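Local structure of staphylococcus aureus CymR (Staphylococcus aureus, 3T8R) at residues S19-E24 / Y125-V130; S33-N38 / L43-L48; V49-N54 / R84-P89. The protein is a dimeric, thiol-based oxidation-sensing transcriptional regulator of stress resistance and the oxidative response, which probably binds DNA through a winged helix-turn-helix domain. One frame throughout, in Å; residues are numbered along the deposited sequence.

Contact 1: S19-E24 / Y125-V130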
loop_
_atom_site.group_PDB
_atom_site.type_symbol
_atom_site.label_atom_id
_atom_site.label_comp_id
_atom_site.label_asym_id
_atom_site.label_seq_id
_atom_site.Cartn_x
_atom_site.Cartn_y
_atom_site.Cartn_z
ATOM N N SER A 19 -8.705 -13.129 -17.073
ATOM C CA SER A 19 -9.703 -13.931 -17.781
ATOM C C SER A 19 -9.377 -14.023 -19.268
ATOM O O SER A 19 -9.384 -15.100 -19.866
ATOM C CB SER A 19 -11.095 -13.327 -17.605
ATOM O OG SER A 19 -11.679 -13.788 -16.403
ATOM N N LEU A 20 -9.088 -12.880 -19.870
ATOM C CA LEU A 20 -8.770 -12.861 -21.285
ATOM C C LEU A 20 -7.450 -13.578 -21.563
ATOM O O LEU A 20 -7.297 -14.239 -22.597
ATOM C CB LEU A 20 -8.724 -11.423 -21.818
ATOM C CG LEU A 20 -10.037 -10.639 -21.858
ATOM C CD1 LEU A 20 -9.753 -9.221 -22.329
ATOM C CD2 LEU A 20 -11.023 -11.302 -22.821
ATOM N N ALA A 21 -6.500 -13.451 -20.644
ATOM C CA ALA A 21 -5.198 -14.079 -20.803
ATOM C C ALA A 21 -5.351 -15.592 -20.763
ATOM O O ALA A 21 -4.647 -16.323 -21.460
ATOM C CB ALA A 21 -4.214 -13.592 -19.731
ATOM N N LYS A 22 -6.297 -16.062 -19.965
ATOM C CA LYS A 22 -6.515 -17.499 -19.839
ATOM C C LYS A 22 -7.131 -18.084 -21.099
ATOM O O LYS A 22 -7.278 -19.298 -21.223
ATOM C CB LYS A 22 -7.376 -17.802 -18.616
ATOM C CG LYS A 22 -6.593 -17.768 -17.338
ATOM C CD LYS A 22 -7.487 -18.041 -16.151
ATOM C CE LYS A 22 -6.709 -17.965 -14.859
ATOM N NZ LYS A 22 -5.836 -19.158 -14.651
ATOM N N LYS A 23 -7.478 -17.211 -22.035
ATOM C CA LYS A 23 -8.091 -17.634 -23.283
ATOM C C LYS A 23 -7.293 -17.185 -24.504
ATOM O O LYS A 23 -7.728 -17.395 -25.634
ATOM C CB LYS A 23 -9.518 -17.088 -23.373
ATOM C CG LYS A 23 -10.487 -17.735 -22.394
ATOM C CD LYS A 23 -11.143 -18.984 -22.986
ATOM C CE LYS A 23 -11.978 -18.639 -24.217
ATOM N NZ LYS A 23 -12.840 -19.769 -24.690
ATOM N N GLU A 24 -6.129 -16.571 -24.293
ATOM C CA GLU A 24 -5.392 -15.981 -25.412
ATOM C C GLU A 24 -5.332 -16.907 -26.634
ATOM O O GLU A 24 -4.873 -18.045 -26.541
ATOM C CB GLU A 24 -3.979 -15.549 -25.006
ATOM C CG GLU A 24 -3.257 -14.793 -26.122
ATOM C CD GLU A 24 -1.782 -14.525 -25.839
ATOM O OE1 GLU A 24 -1.019 -14.389 -26.827
ATOM O OE2 GLU A 24 -1.382 -14.435 -24.651
ATOM N N TYR A 125 2.147 -14.689 -16.305
ATOM C CA TYR A 125 2.477 -15.244 -15.002
ATOM C C TYR A 125 1.204 -15.393 -14.166
ATOM O O TYR A 125 0.950 -16.451 -13.584
ATOM C CB TYR A 125 3.481 -14.314 -14.330
ATOM C CG TYR A 125 4.341 -14.953 -13.277
ATOM C CD1 TYR A 125 5.519 -15.610 -13.615
ATOM C CD2 TYR A 125 3.987 -14.885 -11.943
ATOM C CE1 TYR A 125 6.314 -16.184 -12.650
ATOM C CE2 TYR A 125 4.776 -15.458 -10.965
ATOM C CZ TYR A 125 5.933 -16.108 -11.325
ATOM O OH TYR A 125 6.715 -16.680 -10.352
ATOM N N LEU A 126 0.382 -14.349 -14.125
ATOM C CA LEU A 126 -0.882 -14.427 -13.392
ATOM C C LEU A 126 -1.813 -15.508 -13.956
ATOM O O LEU A 126 -2.558 -16.162 -13.226
ATOM C CB LEU A 126 -1.590 -13.071 -13.377
ATOM C CG LEU A 126 -0.877 -11.994 -12.558
ATOM C CD1 LEU A 126 -1.465 -10.612 -12.779
ATOM C CD2 LEU A 126 -0.908 -12.367 -11.059
ATOM N N ALA A 127 -1.777 -15.694 -15.268
ATOM C CA ALA A 127 -2.665 -16.649 -15.900
ATOM C C ALA A 127 -2.254 -18.096 -15.647
ATOM O O ALA A 127 -3.089 -18.998 -15.725
ATOM C CB ALA A 127 -2.736 -16.375 -17.395
ATOM N N GLU A 128 -0.980 -18.313 -15.351
ATOM C CA GLU A 128 -0.442 -19.672 -15.257
ATOM C C GLU A 128 -0.177 -20.126 -13.828
ATOM O O GLU A 128 0.399 -21.188 -13.604
ATOM C CB GLU A 128 0.827 -19.799 -16.094
ATOM C CG GLU A 128 0.527 -19.721 -17.594
ATOM C CD GLU A 128 1.758 -19.808 -18.472
ATOM O OE1 GLU A 128 1.595 -20.053 -19.688
ATOM O OE2 GLU A 128 2.878 -19.621 -17.958
ATOM N N TYR A 129 -0.570 -19.299 -12.870
ATOM C CA TYR A 129 -0.441 -19.644 -11.456
ATOM C C TYR A 129 -1.221 -20.922 -11.200
ATOM O O TYR A 129 -2.351 -21.072 -11.662
ATOM C CB TYR A 129 -1.006 -18.489 -10.636
ATOM C CG TYR A 129 -1.007 -18.617 -9.123
ATOM C CD1 TYR A 129 0.138 -18.368 -8.389
ATOM C CD2 TYR A 129 -2.182 -18.886 -8.444
ATOM C CE1 TYR A 129 0.124 -18.431 -6.992
ATOM C CE2 TYR A 129 -2.215 -18.949 -7.057
ATOM C CZ TYR A 129 -1.064 -18.733 -6.342
ATOM O OH TYR A 129 -1.112 -18.791 -4.958
ATOM N N VAL A 130 -0.614 -21.845 -10.459
ATOM C CA VAL A 130 -1.218 -23.138 -10.205
ATOM C C VAL A 130 -1.649 -23.230 -8.754
ATOM O O VAL A 130 -0.842 -23.031 -7.864
ATOM C CB VAL A 130 -0.228 -24.276 -10.478
ATOM C CG1 VAL A 130 -0.857 -25.620 -10.129
ATOM C CG2 VAL A 130 0.203 -24.248 -11.943
#
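Lys22 and Ala127 are joined by a single hydrogen bond from a side-chain ammonium to a backbone carbonyl: Lys22 NZ donates a hydrogen bond to Ala127 O, 3.0 Å away. The C=O...N angle is 130°, and the nitrogen stands 33° off the carbonyl plane, so the oxygen is approached obliquely rather than head-on. Beneath this bond the contact is apolar. Ala21 CB meets Ala127 CB methyl to methyl at 3.9 Å, and Lys22 CG lies 4.1 Å from the same Ala127 CB, so the foot of the lysine rests on the alanine whose carbonyl its tip holds. The lysine runs extended through CG, CD and CE and bends only at its last torsion (chi4 -75°), which turns NZ back to the oxygen. Small side chains let the backbones come close, with Lys22 CA and Ala127 CA 5.6 Å apart. Ala127 is the last residue of helix 123-127, and the partial negative charge of a helix C-terminus probably favours the ammonium there. On the other segment, a type I turn from Ala21 to Glu24 carries the chain away from helix 8-21, its Glu24 N bonded to Ala21 O, and Glu24 OE2 receives a hydrogen bond from Ala74 N. Leu126 packs inward on Leu14 and Ile18 and also touches Ala102 of the second subunit. The contact thus joins the last modelled helix, 123-127, to helix 8-21, the first helix of an Rrf2-type winged helix-turn-helix domain, beside the dimer interface.

Contact 2: S33-N38 / L43-L48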
loop_
_atom_site.group_PDB
_atom_site.type_symbol
_atom_site.label_atom_id
_atom_site.label_comp_id
_atom_site.label_asym_id
_atom_site.label_seq_id
_atom_site.Cartn_x
_atom_site.Cartn_y
_atom_site.Cartn_z
ATOM N N SER A 33 -20.461 -12.193 -19.913
ATOM C CA SER A 33 -19.996 -13.314 -19.101
ATOM C C SER A 33 -18.965 -12.881 -18.040
ATOM O O SER A 33 -19.007 -13.347 -16.914
ATOM C CB SER A 33 -19.475 -14.462 -19.972
ATOM O OG SER A 33 -18.109 -14.296 -20.300
ATOM N N ILE A 34 -18.066 -11.968 -18.393
ATOM C CA ILE A 34 -17.088 -11.460 -17.432
ATOM C C ILE A 34 -17.753 -10.693 -16.291
ATOM O O ILE A 34 -17.414 -10.890 -15.118
ATOM C CB ILE A 34 -16.029 -10.562 -18.117
ATOM C CG1 ILE A 34 -15.226 -11.381 -19.124
ATOM C CG2 ILE A 34 -15.086 -9.959 -17.079
ATOM C CD1 ILE A 34 -14.530 -10.553 -20.182
ATOM N N ALA A 35 -18.703 -9.824 -16.626
ATOM C CA ALA A 35 -19.421 -9.052 -15.619
ATOM C C ALA A 35 -20.141 -9.989 -14.659
ATOM O O ALA A 35 -20.076 -9.827 -13.442
ATOM C CB ALA A 35 -20.415 -8.095 -16.275
ATOM N N GLU A 36 -20.832 -10.970 -15.224
ATOM C CA GLU A 36 -21.552 -11.936 -14.416
ATOM C C GLU A 36 -20.583 -12.711 -13.541
ATOM O O GLU A 36 -20.813 -12.850 -12.345
ATOM C CB GLU A 36 -22.391 -12.867 -15.297
ATOM C CG GLU A 36 -23.749 -12.266 -15.640
ATOM C CD GLU A 36 -24.448 -12.950 -16.800
ATOM O OE1 GLU A 36 -23.883 -13.906 -17.375
ATOM O OE2 GLU A 36 -25.569 -12.519 -17.138
ATOM N N GLU A 37 -19.491 -13.181 -14.137
ATOM C CA GLU A 37 -18.489 -13.956 -13.400
ATOM C C GLU A 37 -17.902 -13.205 -12.204
ATOM O O GLU A 37 -17.465 -13.826 -11.235
ATOM C CB GLU A 37 -17.356 -14.402 -14.325
ATOM C CG GLU A 37 -17.753 -15.449 -15.348
ATOM C CD GLU A 37 -16.559 -15.953 -16.128
ATOM O OE1 GLU A 37 -15.430 -15.497 -15.838
ATOM O OE2 GLU A 37 -16.746 -16.804 -17.024
ATOM N N ASN A 38 -17.897 -11.876 -12.272
ATOM C CA ASN A 38 -17.240 -11.051 -11.251
ATOM C C ASN A 38 -18.149 -10.114 -10.459
ATOM O O ASN A 38 -17.685 -9.233 -9.729
ATOM C CB ASN A 38 -16.098 -10.269 -11.890
ATOM C CG ASN A 38 -15.013 -11.178 -12.403
ATOM O OD1 ASN A 38 -14.912 -11.436 -13.598
ATOM N ND2 ASN A 38 -14.211 -11.701 -11.488
ATOM N N LEU A 43 -22.223 -2.138 -17.349
ATOM C CA LEU A 43 -21.910 -0.730 -17.533
ATOM C C LEU A 43 -20.596 -0.380 -16.842
ATOM O O LEU A 43 -19.778 0.365 -17.384
ATOM C CB LEU A 43 -23.057 0.134 -17.010
ATOM C CG LEU A 43 -23.086 1.639 -17.291
ATOM C CD1 LEU A 43 -23.223 1.937 -18.784
ATOM C CD2 LEU A 43 -24.223 2.283 -16.497
ATOM N N TYR A 44 -20.390 -0.922 -15.643
ATOM C CA TYR A 44 -19.157 -0.671 -14.926
ATOM C C TYR A 44 -17.995 -1.311 -15.677
ATOM O O TYR A 44 -16.923 -0.727 -15.782
ATOM C CB TYR A 44 -19.248 -1.219 -13.500
ATOM C CG TYR A 44 -18.009 -0.981 -12.672
ATOM C CD1 TYR A 44 -17.832 0.208 -11.978
ATOM C CD2 TYR A 44 -17.021 -1.953 -12.575
ATOM C CE1 TYR A 44 -16.701 0.426 -11.210
ATOM C CE2 TYR A 44 -15.886 -1.741 -11.819
ATOM C CZ TYR A 44 -15.731 -0.552 -11.137
ATOM O OH TYR A 44 -14.596 -0.349 -10.378
ATOM N N LEU A 45 -18.220 -2.500 -16.222
ATOM C CA LEU A 45 -17.169 -3.204 -16.949
ATOM C C LEU A 45 -16.767 -2.366 -18.157
ATOM O O LEU A 45 -15.594 -2.283 -18.511
ATOM C CB LEU A 45 -17.655 -4.577 -17.415
ATOM C CG LEU A 45 -16.726 -5.790 -17.289
ATOM C CD1 LEU A 45 -17.239 -6.946 -18.137
ATOM C CD2 LEU A 45 -15.280 -5.478 -17.650
ATOM N N GLU A 46 -17.758 -1.744 -18.776
ATOM C CA GLU A 46 -17.526 -0.911 -19.948
ATOM C C GLU A 46 -16.515 0.191 -19.666
ATOM O O GLU A 46 -15.712 0.537 -20.530
ATOM C CB GLU A 46 -18.846 -0.316 -20.438
ATOM C CG GLU A 46 -18.721 0.531 -21.692
ATOM C CD GLU A 46 -18.149 -0.240 -22.853
ATOM O OE1 GLU A 46 -17.350 0.346 -23.616
ATOM O OE2 GLU A 46 -18.501 -1.433 -23.011
ATOM N N GLN A 47 -16.543 0.732 -18.454
ATOM C CA GLN A 47 -15.617 1.793 -18.064
ATOM C C GLN A 47 -14.185 1.298 -17.910
ATOM O O GLN A 47 -13.242 2.085 -17.963
ATOM C CB GLN A 47 -16.082 2.464 -16.779
ATOM C CG GLN A 47 -17.369 3.249 -16.948
ATOM C CD GLN A 47 -17.827 3.886 -15.652
ATOM O OE1 GLN A 47 -17.389 3.496 -14.565
ATOM N NE2 GLN A 47 -18.717 4.867 -15.756
ATOM N N LEU A 48 -14.027 -0.005 -17.717
ATOM C CA LEU A 48 -12.700 -0.590 -17.605
ATOM C C LEU A 48 -12.207 -0.932 -18.994
ATOM O O LEU A 48 -11.039 -0.742 -19.320
ATOM C CB LEU A 48 -12.748 -1.859 -16.757
ATOM C CG LEU A 48 -13.407 -1.712 -15.391
ATOM C CD1 LEU A 48 -13.431 -3.063 -14.707
ATOM C CD2 LEU A 48 -12.638 -0.717 -14.554
#
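Leu45 drives one methyl, CD1, into the flank of helix 31-37, and that methyl makes every close contact between 33-38 and 43-48. It sits 3.8 Å from Ile34 CB, 3.9 Å from Ile34 CG2 and 3.9 Å from Ala35 CB, with the peptide nitrogen Ala35 N nearer still at 3.6 Å. The methyl therefore lies over the link between two successive residues, touching backbone as well as side chains. Leu45 and Ile34 cross at about a right angle, so the leucine meets the branch point of the isoleucine end-on instead of running beside it. The isoleucine offers CB and CG2 because its longer arm, CG1 with CD1, is placed opposite the carbonyl carbon (chi1 -63°) and packs away from this leucine, while Leu16 of helix 8-21 supports Ile34 from within the fold. Leu45 itself has an unusual first torsion of -138°, away from the staggered positions, which suggests some strain in the leucine. Leu31, one turn before Ala35, also touches Leu45. All three residues of this tight part are buried, and Ala35 lets the helices approach until Ala35 CA and Leu45 CA are 6.4 Å apart.

The outer faces are quite different. Glu36 and Glu37 on one helix and Leu43 and Gln47 on the other are exposed and make no contact with the opposite segment, so the interface stays narrow, with 115 Å² buried in all. Two helices joined by a tight turn and packed through a buried apolar contact form the helix-turn-helix motif; helix 42-54, second of the pair, is probably the DNA-recognition helix, as in other Rrf2-type regulators.

Contact 3: V49-N54 / R84-P89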
loop_
_atom_site.group_PDB
_atom_site.type_symbol
_atom_site.label_atom_id
_atom_site.label_comp_id
_atom_site.label_asym_id
_atom_site.label_seq_id
_atom_site.Cartn_x
_atom_site.Cartn_y
_atom_site.Cartn_z
ATOM N N VAL A 49 -13.113 -1.449 -19.811
ATOM C CA VAL A 49 -12.765 -1.871 -21.157
ATOM C C VAL A 49 -12.296 -0.692 -21.999
ATOM O O VAL A 49 -11.323 -0.801 -22.743
ATOM C CB VAL A 49 -13.953 -2.530 -21.837
ATOM C CG1 VAL A 49 -13.740 -2.567 -23.334
ATOM C CG2 VAL A 49 -14.165 -3.925 -21.270
ATOM N N GLY A 50 -12.983 0.435 -21.873
ATOM C CA GLY A 50 -12.642 1.622 -22.640
ATOM C C GLY A 50 -11.151 1.920 -22.683
ATOM O O GLY A 50 -10.549 1.921 -23.760
ATOM N N PRO A 51 -10.547 2.171 -21.511
ATOM C CA PRO A 51 -9.122 2.499 -21.399
ATOM C C PRO A 51 -8.188 1.375 -21.856
ATOM O O PRO A 51 -7.168 1.657 -22.477
ATOM C CB PRO A 51 -8.941 2.769 -19.905
ATOM C CG PRO A 51 -10.290 3.203 -19.438
ATOM C CD PRO A 51 -11.267 2.405 -20.244
ATOM N N LEU A 52 -8.535 0.126 -21.564
ATOM C CA LEU A 52 -7.741 -1.017 -22.020
ATOM C C LEU A 52 -7.722 -1.136 -23.548
ATOM O O LEU A 52 -6.698 -1.474 -24.164
ATOM C CB LEU A 52 -8.284 -2.306 -21.396
ATOM C CG LEU A 52 -8.085 -2.386 -19.884
ATOM C CD1 LEU A 52 -8.916 -3.507 -19.286
ATOM C CD2 LEU A 52 -6.611 -2.578 -19.552
ATOM N N ARG A 53 -8.865 -0.849 -24.154
ATOM C CA ARG A 53 -9.000 -0.879 -25.598
ATOM C C ARG A 53 -8.184 0.265 -26.203
ATOM O O ARG A 53 -7.453 0.085 -27.180
ATOM C CB ARG A 53 -10.479 -0.734 -25.956
ATOM C CG ARG A 53 -10.857 -1.113 -27.363
ATOM C CD ARG A 53 -12.377 -1.112 -27.483
ATOM N NE ARG A 53 -12.928 0.207 -27.180
ATOM C CZ ARG A 53 -14.024 0.425 -26.459
ATOM N NH1 ARG A 53 -14.713 -0.592 -25.951
ATOM N NH2 ARG A 53 -14.438 1.668 -26.250
ATOM N N ASN A 54 -8.293 1.440 -25.603
ATOM C CA ASN A 54 -7.584 2.614 -26.099
ATOM C C ASN A 54 -6.072 2.480 -26.030
ATOM O O ASN A 54 -5.351 3.030 -26.860
ATOM C CB ASN A 54 -8.051 3.863 -25.356
ATOM C CG ASN A 54 -9.444 4.272 -25.761
ATOM O OD1 ASN A 54 -9.950 3.817 -26.786
ATOM N ND2 ASN A 54 -10.076 5.128 -24.961
ATOM N N ARG A 84 -1.815 0.998 -13.795
ATOM C CA ARG A 84 -1.513 2.360 -14.221
ATOM C C ARG A 84 -2.569 2.925 -15.164
ATOM O O ARG A 84 -3.015 4.056 -15.000
ATOM C CB ARG A 84 -0.117 2.431 -14.848
ATOM C CG ARG A 84 1.014 2.356 -13.812
ATOM C CD ARG A 84 2.392 2.646 -14.413
ATOM N NE ARG A 84 2.974 1.497 -15.108
ATOM C CZ ARG A 84 3.647 0.523 -14.504
ATOM N NH1 ARG A 84 3.818 0.548 -13.190
ATOM N NH2 ARG A 84 4.143 -0.482 -15.209
ATOM N N LEU A 85 -2.990 2.128 -16.137
ATOM C CA LEU A 85 -3.960 2.584 -17.121
ATOM C C LEU A 85 -5.301 2.930 -16.490
ATOM O O LEU A 85 -5.963 3.886 -16.891
ATOM C CB LEU A 85 -4.166 1.509 -18.176
ATOM C CG LEU A 85 -3.100 1.444 -19.256
ATOM C CD1 LEU A 85 -3.206 0.133 -20.011
ATOM C CD2 LEU A 85 -3.255 2.637 -20.197
ATOM N N LEU A 86 -5.706 2.151 -15.498
ATOM C CA LEU A 86 -7.026 2.324 -14.920
ATOM C C LEU A 86 -7.066 3.278 -13.729
ATOM O O LEU A 86 -8.061 3.972 -13.531
ATOM C CB LEU A 86 -7.608 0.968 -14.539
ATOM C CG LEU A 86 -7.859 0.105 -15.779
ATOM C CD1 LEU A 86 -7.973 -1.361 -15.430
ATOM C CD2 LEU A 86 -9.101 0.595 -16.534
ATOM N N GLU A 87 -5.992 3.322 -12.951
ATOM C CA GLU A 87 -6.014 4.070 -11.691
ATOM C C GLU A 87 -5.152 5.323 -11.720
ATOM O O GLU A 87 -5.531 6.357 -11.165
ATOM C CB GLU A 87 -5.570 3.185 -10.527
ATOM C CG GLU A 87 -4.077 3.233 -10.259
ATOM C CD GLU A 87 -3.730 2.982 -8.806
ATOM O OE1 GLU A 87 -4.564 2.387 -8.091
ATOM O OE2 GLU A 87 -2.627 3.385 -8.375
ATOM N N GLY A 88 -3.991 5.231 -12.363
ATOM C CA GLY A 88 -3.036 6.327 -12.356
ATOM C C GLY A 88 -1.599 5.847 -12.269
ATOM O O GLY A 88 -1.330 4.758 -11.766
ATOM N N PRO A 89 -0.660 6.672 -12.754
ATOM C CA PRO A 89 0.748 6.291 -12.924
ATOM C C PRO A 89 1.500 6.106 -11.609
ATOM O O PRO A 89 2.612 5.577 -11.671
ATOM C CB PRO A 89 1.332 7.475 -13.700
ATOM C CG PRO A 89 0.480 8.629 -13.302
ATOM C CD PRO A 89 -0.907 8.064 -13.174
#
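Pro51 lays the CB-CG side of its ring against one methyl of Leu86, the CD2 atom being 4.0 Å from Pro51 CB and 4.1 Å from Pro51 CG. The two side chains cross at about a right angle. Leu86 CG stands opposite its own carbonyl carbon (chi1 -65°); chi2 of 160° sets CD1 roughly anti to CA, and CD2, the other branch, meets the proline. The ring of Pro51 is puckered with CG exo; lacking an N-H, this residue also kinks helix 42-54, and beyond it Arg53 N bonds to Val49 O. A looser second pair lies alongside: Leu52 CD2 and Leu85 CD1 stand 4.4 Å apart. This packing joins the second helix of the helix-turn-helix to helix 79-87, which follows the wing strands 58-60 and 67-70 of the winged-helix domain. In Leu52, CG lies beside the backbone N (chi1 -67°), and the end of the chain comes nearer the partner helix than its first bond would suggest; Leu85 already points that way and touches with CD1. Leu52 reaches inward to Leu16, Met17 and Ile58, whereas Leu85 lies on the exposed side against Ala55 and Leu57.

In the fold
Contacts 2 and 3 share helix 42-54 and follow one another along the chain, with centres about 14 Å apart. They meet where Leu48 O lies 3.6 Å from Leu86 CD2, and again on the shared helix, where Glu46 OE1 comes within 3.6 Å of Arg53 NH1. Contact 1 closes a longer loop, inside which both others are nested; its centre is about 18 Å from that of contact 2 and 19 Å from that of contact 3. It touches contact 2 through Ser19 OG and Glu37 OE1, but its nearest atoms stay about 7 Å from contact 3. Helix 8-21 links all three, and contacts 1 and 2 also reach the second subunit.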